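Local coordinates for proteasome chaperone 4 (Saccharomyces cerevisiae, PDB 2Z5B), which helps assemble the 20S proteasome by promoting formation of its alpha ring, working as a heterodimer with IRC25, and also takes part in maintaining telomere length, at residues R97-H102 with Y136-C141; L43-K48 with R101-I106; E109-P114 with K140-L145. All coordinates share one frame; numbering follows the deposited sequence.

Overall arrangement
Interactions 1 and 3 join the same two helices, 94-111 and 134-149, at points whose centres lie about 11 Å apart, whereas interaction 2 seats helix 94-111 on strand 41-47. Interactions 1 and 2 form a continuous core: Ile137 and Leu138, which meet Met99, also pack on Met103, which in turn meets Leu43 and Val45. Cys141 touches Met103 as well as Leu43 and Val45, and so joins both helices to strand 41-47. Interaction 3, at the C-terminal end of helix 94-111, is only partly buried. The chemistry changes accordingly, from methionine thioethers and aliphatic branches in the core to an aromatic ring and arginine methylenes set against two leucines nearer the surface.

Interaction 1 (R97-H102 with Y136-C141); sequences RDMARH and YILKKC
Met99 reaches helix 134-149 with its thioether end. Its methyl CE lies 3.6 Å from Ile137 CD1 and 3.8 Å from Ile137 CB, so it rests against the beta-branched stem as well as the tip, and the two side chains cross at about a right angle. One bond back, Met99 SD stands 3.8 Å from Leu138 CD2; here the side chains run past one another in opposite directions. The route is set by the torsions: CG lies anti to the backbone N (chi1 174°), and bends at chi2 and chi3 then fold the chain across toward the neighbouring helix. An unbranched, flexible methionine suits this span, and an alanine in its place would probably leave Ile137 CD1 and Leu138 CD2 facing a gap between the helices. Leu138 uses the same methyl again, CD2 lying 3.9 Å from His102 CB.

These contacts join the two helices of a two-layer alpha+beta fold, 94-111 and 134-149, packed on one face of a mixed, mostly antiparallel sheet. The short segments run in roughly the same direction, crossing at -27°, with a closest approach of 10.8 Å between their axes, a spacing wide enough for large aliphatic side chains to meet between them.

Further out, the imidazole of His102 turns away from Leu138, and its ND1 is hydrogen-bonded to NE2 of His134, the rings meeting at about 90°. This puts a polar link at the margin of the apolar seam. Within helix 94-111, one turn along, Arg101 NH2 forms a salt bridge with Asp98 OD1 at 3.2 Å; the oxygen lies in the guanidinium plane but is approached from above the carboxylate plane. Ala100, small enough for close approach, faces Cys61 and Tyr63 of strand 58-67.

Interaction 2 (L43-K48 with R101-I106); sequences LVVGFK and RHMATI
Met103 is the residue through which helix 94-111 touches Leu43 and Val45, on the helix-bearing face of strand 41-47. This is the layer-to-layer interface of the alpha+beta fold, in which helices 94-111 and 134-149 lie against a mixed sheet.

At the start of the segment, Arg101 O receives two bonds from one residue a turn later: Thr105 N at 3.0 Å and Thr105 OG1 at 2.8 Å. The hydroxyl comes from above the carbonyl plane, 38° out of it, leaving the threonine a satisfied polar group on a partly exposed flank of the helix.

Met103 follows, pointing to the sheet. Its CG lies anti to the backbone N (chi1 -169°), and two further bends turn the thioether along the strand, so different atoms serve different partners. Met103 CG is 3.8 Å from Leu43 CD2, the side chains crossing at about a right angle, and SD follows at 4.0 Å from the same methyl. Beyond them, Met103 CE makes a looser contact with Val45 CG1 at 4.3 Å. The same methyl also packs on SG of Cys141, bringing helix 134-149 into the cluster. A supple side chain suits a spot where branched residues and a cysteine converge. Val44, between the two touching strand residues, instead packs on Phe34 of the partner chain YLR021W.

Ala104, with only a methyl to place, packs on Val117 of strand 115-121. At the segment's end, the CG2 methyl of Ile106 rests against CD1 of Leu142.

Interaction 3 (E109-P114 with K140-L145); sequences ERFNRP and KCLDLL
The backbone hydrogen bond from Leu144 N to Lys140 O, 3.0 Å long, belongs to the helical turn that presents Leu142 and Leu145 to Arg110 and Phe111; no hydrogen bond crosses the contact itself.

Leu145 approaches the far end of the phenyl ring. Its CB lies 3.8 Å from Phe111 CE2 and 3.9 Å from CZ, coming in obliquely. Leu142 brings CD2 to within 4.0 Å of Phe111 CE2, so two leucines one helical turn apart both meet the same ring carbon. Phe111 reaches them because its CG stands beside the backbone N (chi1 -59°), which sends the ring out toward helix 134-149; it also packs on Ile41 of strand 41-47.

Arg110 joins through the aliphatic start of its chain. Its CG is 4.0 Å from Leu142 CD2, and it also lies 3.5 Å above one face of the Phe111 ring, offset toward the rim. An arginine fits this exposed site, since its methylenes can cover an apolar neighbour while the chain, bent at chi2, keeps the charged group at the exposed surface.

Here helix 94-111 ends and the chain turns back into the sheet. Asn112 takes a positive phi of 53°, a conformation asparagine tolerates better than most residues. Just beyond it, Arg113 hydrogen-bonds through NE to Ile39 O and through NH2 to Arg35 O.

Made wholly of carbon contacts, with no directed bond across it, this junction probably depends on shape and exclusion of water, and is likely to fix the turn of the Phe111 ring less strictly than hydrogen bonds would.

Interaction 1 (R97-H102 with Y136-C141)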
loop_
_atom_site.group_PDB
_atom_site.type_symbol
_atom_site.label_atom_id
_atom_site.label_comp_id
_atom_site.label_asym_id
_atom_site.label_seq_id
_atom_site.Cartn_x
_atom_site.Cartn_y
_atom_site.Cartn_z
ATOM N N ARG A 97 15.328 5.507 -5.197
ATOM C CA ARG A 97 15.426 4.032 -5.127
ATOM C C ARG A 97 16.351 3.513 -4.035
ATOM O O ARG A 97 15.997 2.555 -3.305
ATOM C CB ARG A 97 15.849 3.418 -6.475
ATOM C CG ARG A 97 15.374 1.966 -6.672
ATOM C CD ARG A 97 15.982 1.305 -7.914
ATOM N NE ARG A 97 15.870 2.182 -9.081
ATOM C CZ ARG A 97 16.875 2.869 -9.615
ATOM N NH1 ARG A 97 18.106 2.794 -9.106
ATOM N NH2 ARG A 97 16.636 3.645 -10.657
ATOM N N ASP A 98 17.542 4.116 -3.936
ATOM C CA ASP A 98 18.509 3.779 -2.870
ATOM C C ASP A 98 17.855 3.868 -1.506
ATOM O O ASP A 98 17.976 2.958 -0.688
ATOM C CB ASP A 98 19.748 4.697 -2.899
ATOM C CG ASP A 98 20.718 4.345 -4.022
ATOM O OD1 ASP A 98 20.457 3.360 -4.771
ATOM O OD2 ASP A 98 21.728 5.076 -4.165
ATOM N N MET A 99 17.161 4.977 -1.259
ATOM C CA MET A 99 16.554 5.208 0.047
ATOM C C MET A 99 15.497 4.157 0.386
ATOM O O MET A 99 15.509 3.610 1.492
ATOM C CB MET A 99 15.932 6.603 0.126
ATOM C CG MET A 99 15.150 6.846 1.406
ATOM S SD MET A 99 16.177 6.644 2.880
ATOM C CE MET A 99 17.026 8.200 2.749
ATOM N N ALA A 100 14.586 3.914 -0.561
ATOM C CA ALA A 100 13.481 2.962 -0.379
ATOM C C ALA A 100 14.008 1.550 -0.216
ATOM O O ALA A 100 13.520 0.792 0.621
ATOM C CB ALA A 100 12.528 3.031 -1.564
ATOM N N ARG A 101 15.027 1.208 -1.011
ATOM C CA ARG A 101 15.679 -0.105 -0.922
ATOM C C ARG A 101 16.327 -0.299 0.426
ATOM O O ARG A 101 16.064 -1.293 1.083
ATOM C CB ARG A 101 16.733 -0.286 -2.022
ATOM C CG ARG A 101 17.504 -1.610 -1.916
ATOM C CD ARG A 101 18.405 -1.783 -3.145
ATOM N NE ARG A 101 19.275 -0.613 -3.385
ATOM C CZ ARG A 101 20.468 -0.407 -2.831
ATOM N NH1 ARG A 101 20.997 -1.274 -1.966
ATOM N NH2 ARG A 101 21.146 0.682 -3.148
ATOM N N HIS A 102 17.184 0.644 0.823
ATOM C CA HIS A 102 17.845 0.582 2.128
ATOM C C HIS A 102 16.857 0.535 3.273
ATOM O O HIS A 102 17.021 -0.265 4.196
ATOM C CB HIS A 102 18.790 1.765 2.334
ATOM C CG HIS A 102 20.060 1.663 1.547
ATOM N ND1 HIS A 102 20.710 2.765 1.045
ATOM C CD2 HIS A 102 20.791 0.587 1.166
ATOM C CE1 HIS A 102 21.787 2.380 0.380
ATOM N NE2 HIS A 102 21.861 1.062 0.440
ATOM N N TYR A 136 20.897 9.648 8.401
ATOM C CA TYR A 136 19.966 10.240 9.365
ATOM C C TYR A 136 18.550 9.702 9.172
ATOM O O TYR A 136 17.889 9.332 10.136
ATOM C CB TYR A 136 19.943 11.757 9.209
ATOM C CG TYR A 136 18.926 12.450 10.074
ATOM C CD1 TYR A 136 19.184 12.692 11.426
ATOM C CD2 TYR A 136 17.717 12.884 9.545
ATOM C CE1 TYR A 136 18.255 13.341 12.232
ATOM C CE2 TYR A 136 16.783 13.522 10.339
ATOM C CZ TYR A 136 17.063 13.758 11.680
ATOM O OH TYR A 136 16.140 14.396 12.468
ATOM N N ILE A 137 18.079 9.679 7.925
ATOM C CA ILE A 137 16.691 9.288 7.665
ATOM C C ILE A 137 16.482 7.825 8.075
ATOM O O ILE A 137 15.523 7.492 8.770
ATOM C CB ILE A 137 16.278 9.528 6.194
ATOM C CG1 ILE A 137 16.256 11.029 5.866
ATOM C CG2 ILE A 137 14.908 8.917 5.908
ATOM C CD1 ILE A 137 16.206 11.350 4.381
ATOM N N LEU A 138 17.390 6.953 7.646
ATOM C CA LEU A 138 17.312 5.550 8.033
ATOM C C LEU A 138 17.301 5.327 9.551
ATOM O O LEU A 138 16.420 4.629 10.069
ATOM C CB LEU A 138 18.427 4.738 7.363
ATOM C CG LEU A 138 18.463 4.725 5.840
ATOM C CD1 LEU A 138 19.829 4.202 5.329
ATOM C CD2 LEU A 138 17.319 3.879 5.263
ATOM N N LYS A 139 18.262 5.922 10.268
ATOM C CA LYS A 139 18.334 5.720 11.734
ATOM C C LYS A 139 17.124 6.265 12.486
ATOM O O LYS A 139 16.634 5.637 13.427
ATOM C CB LYS A 139 19.654 6.254 12.321
ATOM C CG LYS A 139 19.770 7.769 12.463
ATOM C CD LYS A 139 19.611 8.194 13.936
ATOM C CE LYS A 139 20.316 9.516 14.217
ATOM N NZ LYS A 139 20.190 9.963 15.648
ATOM N N LYS A 140 16.615 7.415 12.061
ATOM C CA LYS A 140 15.445 7.976 12.726
ATOM C C LYS A 140 14.224 7.094 12.533
ATOM O O LYS A 140 13.390 6.984 13.430
ATOM C CB LYS A 140 15.143 9.407 12.265
ATOM C CG LYS A 140 16.205 10.462 12.698
ATOM C CD LYS A 140 16.477 10.519 14.209
ATOM C CE LYS A 140 15.644 11.600 14.889
ATOM N NZ LYS A 140 16.087 11.888 16.298
ATOM N N CYS A 141 14.125 6.455 11.370
ATOM C CA CYS A 141 12.995 5.561 11.119
ATOM C C CYS A 141 13.133 4.272 11.912
ATOM O O CYS A 141 12.154 3.762 12.433
ATOM C CB CYS A 141 12.811 5.295 9.624
ATOM S SG CYS A 141 12.101 6.711 8.718
#

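Interaction 2 (L43-K48 with R101-I106)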
loop_
_atom_site.group_PDB
_atom_site.type_symbol
_atom_site.label_atom_id
_atom_site.label_comp_id
_atom_site.label_asym_id
_atom_site.label_seq_id
_atom_site.Cartn_x
_atom_site.Cartn_y
_atom_site.Cartn_z
ATOM N N LEU A 43 5.715 1.096 5.786
ATOM C CA LEU A 43 6.139 2.443 6.154
ATOM C C LEU A 43 5.937 3.364 4.987
ATOM O O LEU A 43 6.359 3.058 3.862
ATOM C CB LEU A 43 7.604 2.469 6.621
ATOM C CG LEU A 43 8.221 3.855 6.867
ATOM C CD1 LEU A 43 7.554 4.524 8.058
ATOM C CD2 LEU A 43 9.707 3.764 7.112
ATOM N N VAL A 44 5.231 4.466 5.232
ATOM C CA VAL A 44 5.203 5.571 4.269
ATOM C C VAL A 44 6.033 6.694 4.900
ATOM O O VAL A 44 5.797 7.081 6.061
ATOM C CB VAL A 44 3.768 6.054 3.950
ATOM C CG1 VAL A 44 3.796 7.158 2.888
ATOM C CG2 VAL A 44 2.904 4.873 3.478
ATOM N N VAL A 45 7.037 7.175 4.168
ATOM C CA VAL A 45 7.951 8.191 4.713
ATOM C C VAL A 45 8.292 9.252 3.660
ATOM O O VAL A 45 8.399 8.951 2.486
ATOM C CB VAL A 45 9.217 7.569 5.391
ATOM C CG1 VAL A 45 10.039 6.721 4.411
ATOM C CG2 VAL A 45 10.108 8.672 6.062
ATOM N N GLY A 46 8.392 10.501 4.097
ATOM C CA GLY A 46 8.729 11.607 3.206
ATOM C C GLY A 46 9.115 12.819 4.020
ATOM O O GLY A 46 9.080 12.784 5.248
ATOM N N PHE A 47 9.476 13.896 3.327
ATOM C CA PHE A 47 9.704 15.161 3.997
ATOM C C PHE A 47 8.365 15.779 4.363
ATOM O O PHE A 47 7.334 15.435 3.788
ATOM C CB PHE A 47 10.544 16.097 3.118
ATOM C CG PHE A 47 11.892 15.533 2.744
ATOM C CD1 PHE A 47 12.678 14.888 3.689
ATOM C CD2 PHE A 47 12.383 15.677 1.453
ATOM C CE1 PHE A 47 13.927 14.362 3.345
ATOM C CE2 PHE A 47 13.626 15.169 1.105
ATOM C CZ PHE A 47 14.397 14.507 2.062
ATOM N N LYS A 48 8.375 16.659 5.352
ATOM C CA LYS A 48 7.166 17.354 5.750
ATOM C C LYS A 48 7.280 18.837 5.415
ATOM O O LYS A 48 8.335 19.442 5.590
ATOM C CB LYS A 48 6.944 17.200 7.247
ATOM C CG LYS A 48 5.575 17.686 7.711
ATOM C CD LYS A 48 5.516 17.938 9.200
ATOM C CE LYS A 48 6.294 16.918 9.971
ATOM N NZ LYS A 48 6.087 15.522 9.494
ATOM N N ARG A 101 15.027 1.208 -1.011
ATOM C CA ARG A 101 15.679 -0.105 -0.922
ATOM C C ARG A 101 16.327 -0.299 0.426
ATOM O O ARG A 101 16.064 -1.293 1.083
ATOM C CB ARG A 101 16.733 -0.286 -2.022
ATOM C CG ARG A 101 17.504 -1.610 -1.916
ATOM C CD ARG A 101 18.405 -1.783 -3.145
ATOM N NE ARG A 101 19.275 -0.613 -3.385
ATOM C CZ ARG A 101 20.468 -0.407 -2.831
ATOM N NH1 ARG A 101 20.997 -1.274 -1.966
ATOM N NH2 ARG A 101 21.146 0.682 -3.148
ATOM N N HIS A 102 17.184 0.644 0.823
ATOM C CA HIS A 102 17.845 0.582 2.128
ATOM C C HIS A 102 16.857 0.535 3.273
ATOM O O HIS A 102 17.021 -0.265 4.196
ATOM C CB HIS A 102 18.790 1.765 2.334
ATOM C CG HIS A 102 20.060 1.663 1.547
ATOM N ND1 HIS A 102 20.710 2.765 1.045
ATOM C CD2 HIS A 102 20.791 0.587 1.166
ATOM C CE1 HIS A 102 21.787 2.380 0.380
ATOM N NE2 HIS A 102 21.861 1.062 0.440
ATOM N N MET A 103 15.845 1.402 3.215
ATOM C CA MET A 103 14.817 1.434 4.254
ATOM C C MET A 103 14.150 0.089 4.439
ATOM O O MET A 103 14.123 -0.438 5.540
ATOM C CB MET A 103 13.771 2.517 3.970
ATOM C CG MET A 103 12.836 2.789 5.140
ATOM S SD MET A 103 13.669 3.536 6.549
ATOM C CE MET A 103 13.815 5.220 5.956
ATOM N N ALA A 104 13.623 -0.475 3.362
ATOM C CA ALA A 104 12.910 -1.737 3.451
ATOM C C ALA A 104 13.846 -2.846 3.916
ATOM O O ALA A 104 13.484 -3.611 4.789
ATOM C CB ALA A 104 12.278 -2.086 2.120
ATOM N N THR A 105 15.035 -2.917 3.321
ATOM C CA THR A 105 15.988 -3.989 3.617
ATOM C C THR A 105 16.488 -3.924 5.054
ATOM O O THR A 105 16.526 -4.937 5.745
ATOM C CB THR A 105 17.187 -3.981 2.627
ATOM O OG1 THR A 105 16.689 -3.988 1.280
ATOM C CG2 THR A 105 18.025 -5.264 2.788
ATOM N N ILE A 106 16.857 -2.732 5.511
ATOM C CA ILE A 106 17.338 -2.575 6.881
ATOM C C ILE A 106 16.219 -2.819 7.920
ATOM O O ILE A 106 16.452 -3.463 8.959
ATOM C CB ILE A 106 18.042 -1.209 7.108
ATOM C CG1 ILE A 106 19.344 -1.151 6.300
ATOM C CG2 ILE A 106 18.396 -1.021 8.590
ATOM C CD1 ILE A 106 19.719 0.247 5.825
#

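Interaction 3 (E109-P114 with K140-L145)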
loop_
_atom_site.group_PDB
_atom_site.type_symbol
_atom_site.label_atom_id
_atom_site.label_comp_id
_atom_site.label_asym_id
_atom_site.label_seq_id
_atom_site.Cartn_x
_atom_site.Cartn_y
_atom_site.Cartn_z
ATOM N N GLU A 109 15.661 -6.642 8.042
ATOM C CA GLU A 109 16.756 -7.216 8.834
ATOM C C GLU A 109 16.579 -6.906 10.317
ATOM O O GLU A 109 16.632 -7.804 11.164
ATOM C CB GLU A 109 18.117 -6.711 8.333
ATOM C CG GLU A 109 18.553 -7.351 7.037
ATOM C CD GLU A 109 19.781 -6.710 6.412
ATOM O OE1 GLU A 109 19.702 -5.520 6.019
ATOM O OE2 GLU A 109 20.814 -7.419 6.285
ATOM N N ARG A 110 16.345 -5.636 10.632
ATOM C CA ARG A 110 16.297 -5.200 12.015
ATOM C C ARG A 110 15.224 -5.937 12.805
ATOM O O ARG A 110 15.435 -6.305 13.960
ATOM C CB ARG A 110 16.113 -3.678 12.099
ATOM C CG ARG A 110 16.169 -3.089 13.508
ATOM C CD ARG A 110 17.423 -3.521 14.289
ATOM N NE ARG A 110 17.449 -2.969 15.645
ATOM C CZ ARG A 110 16.727 -3.422 16.669
ATOM N NH1 ARG A 110 15.892 -4.440 16.512
ATOM N NH2 ARG A 110 16.832 -2.842 17.860
ATOM N N PHE A 111 14.082 -6.183 12.174
ATOM C CA PHE A 111 12.937 -6.687 12.912
ATOM C C PHE A 111 12.506 -8.083 12.515
ATOM O O PHE A 111 11.543 -8.610 13.064
ATOM C CB PHE A 111 11.787 -5.677 12.848
ATOM C CG PHE A 111 12.156 -4.340 13.416
ATOM C CD1 PHE A 111 12.315 -4.174 14.799
ATOM C CD2 PHE A 111 12.382 -3.257 12.578
ATOM C CE1 PHE A 111 12.676 -2.949 15.326
ATOM C CE2 PHE A 111 12.745 -2.030 13.097
ATOM C CZ PHE A 111 12.887 -1.871 14.473
ATOM N N ASN A 112 13.247 -8.670 11.577
ATOM C CA ASN A 112 13.033 -10.034 11.116
ATOM C C ASN A 112 11.588 -10.273 10.670
ATOM O O ASN A 112 10.948 -11.241 11.081
ATOM C CB ASN A 112 13.496 -11.041 12.186
ATOM C CG ASN A 112 13.541 -12.485 11.675
ATOM O OD1 ASN A 112 13.521 -13.430 12.465
ATOM N ND2 ASN A 112 13.606 -12.656 10.367
ATOM N N ARG A 113 11.087 -9.370 9.828
ATOM C CA ARG A 113 9.740 -9.494 9.272
ATOM C C ARG A 113 9.666 -8.841 7.894
ATOM O O ARG A 113 10.541 -8.051 7.548
ATOM C CB ARG A 113 8.726 -8.847 10.214
ATOM C CG ARG A 113 8.905 -7.357 10.416
ATOM C CD ARG A 113 8.239 -6.933 11.698
ATOM N NE ARG A 113 6.999 -7.665 11.859
ATOM C CZ ARG A 113 6.686 -8.394 12.926
ATOM N NH1 ARG A 113 5.531 -9.035 12.946
ATOM N NH2 ARG A 113 7.497 -8.454 13.969
ATOM N N PRO A 114 8.619 -9.159 7.108
ATOM C CA PRO A 114 8.543 -8.500 5.813
ATOM C C PRO A 114 8.263 -7.003 6.026
ATOM O O PRO A 114 7.754 -6.621 7.093
ATOM C CB PRO A 114 7.369 -9.196 5.113
ATOM C CG PRO A 114 7.025 -10.408 5.981
ATOM C CD PRO A 114 7.476 -10.061 7.352
ATOM N N LYS A 140 16.615 7.415 12.061
ATOM C CA LYS A 140 15.445 7.976 12.726
ATOM C C LYS A 140 14.224 7.094 12.533
ATOM O O LYS A 140 13.390 6.984 13.430
ATOM C CB LYS A 140 15.143 9.407 12.265
ATOM C CG LYS A 140 16.205 10.462 12.698
ATOM C CD LYS A 140 16.477 10.519 14.209
ATOM C CE LYS A 140 15.644 11.600 14.889
ATOM N NZ LYS A 140 16.087 11.888 16.298
ATOM N N CYS A 141 14.125 6.455 11.370
ATOM C CA CYS A 141 12.995 5.561 11.119
ATOM C C CYS A 141 13.133 4.272 11.912
ATOM O O CYS A 141 12.154 3.762 12.433
ATOM C CB CYS A 141 12.811 5.295 9.624
ATOM S SG CYS A 141 12.101 6.711 8.718
ATOM N N LEU A 142 14.351 3.754 12.008
ATOM C CA LEU A 142 14.627 2.598 12.865
ATOM C C LEU A 142 14.305 2.866 14.336
ATOM O O LEU A 142 13.672 2.045 15.010
ATOM C CB LEU A 142 16.096 2.197 12.742
ATOM C CG LEU A 142 16.494 1.383 11.519
ATOM C CD1 LEU A 142 17.918 0.917 11.698
ATOM C CD2 LEU A 142 15.553 0.180 11.358
ATOM N N ASP A 143 14.776 4.007 14.829
ATOM C CA ASP A 143 14.479 4.476 16.175
ATOM C C ASP A 143 12.993 4.545 16.485
ATOM O O ASP A 143 12.536 4.048 17.515
ATOM C CB ASP A 143 15.084 5.852 16.367
ATOM C CG ASP A 143 16.351 5.804 17.131
ATOM O OD1 ASP A 143 17.231 4.983 16.773
ATOM O OD2 ASP A 143 16.448 6.570 18.116
ATOM N N LEU A 144 12.246 5.172 15.588
ATOM C CA LEU A 144 10.811 5.283 15.743
ATOM C C LEU A 144 10.169 3.904 15.850
ATOM O O LEU A 144 9.401 3.652 16.771
ATOM C CB LEU A 144 10.219 6.074 14.569
ATOM C CG LEU A 144 8.701 6.214 14.549
ATOM C CD1 LEU A 144 8.214 6.961 15.801
ATOM C CD2 LEU A 144 8.290 6.955 13.297
ATOM N N LEU A 145 10.507 3.023 14.908
ATOM C CA LEU A 145 9.998 1.663 14.836
ATOM C C LEU A 145 10.341 0.793 16.050
ATOM O O LEU A 145 9.491 0.046 16.526
ATOM C CB LEU A 145 10.473 0.989 13.541
ATOM C CG LEU A 145 9.848 1.586 12.276
ATOM C CD1 LEU A 145 10.485 1.011 11.007
ATOM C CD2 LEU A 145 8.328 1.401 12.259
#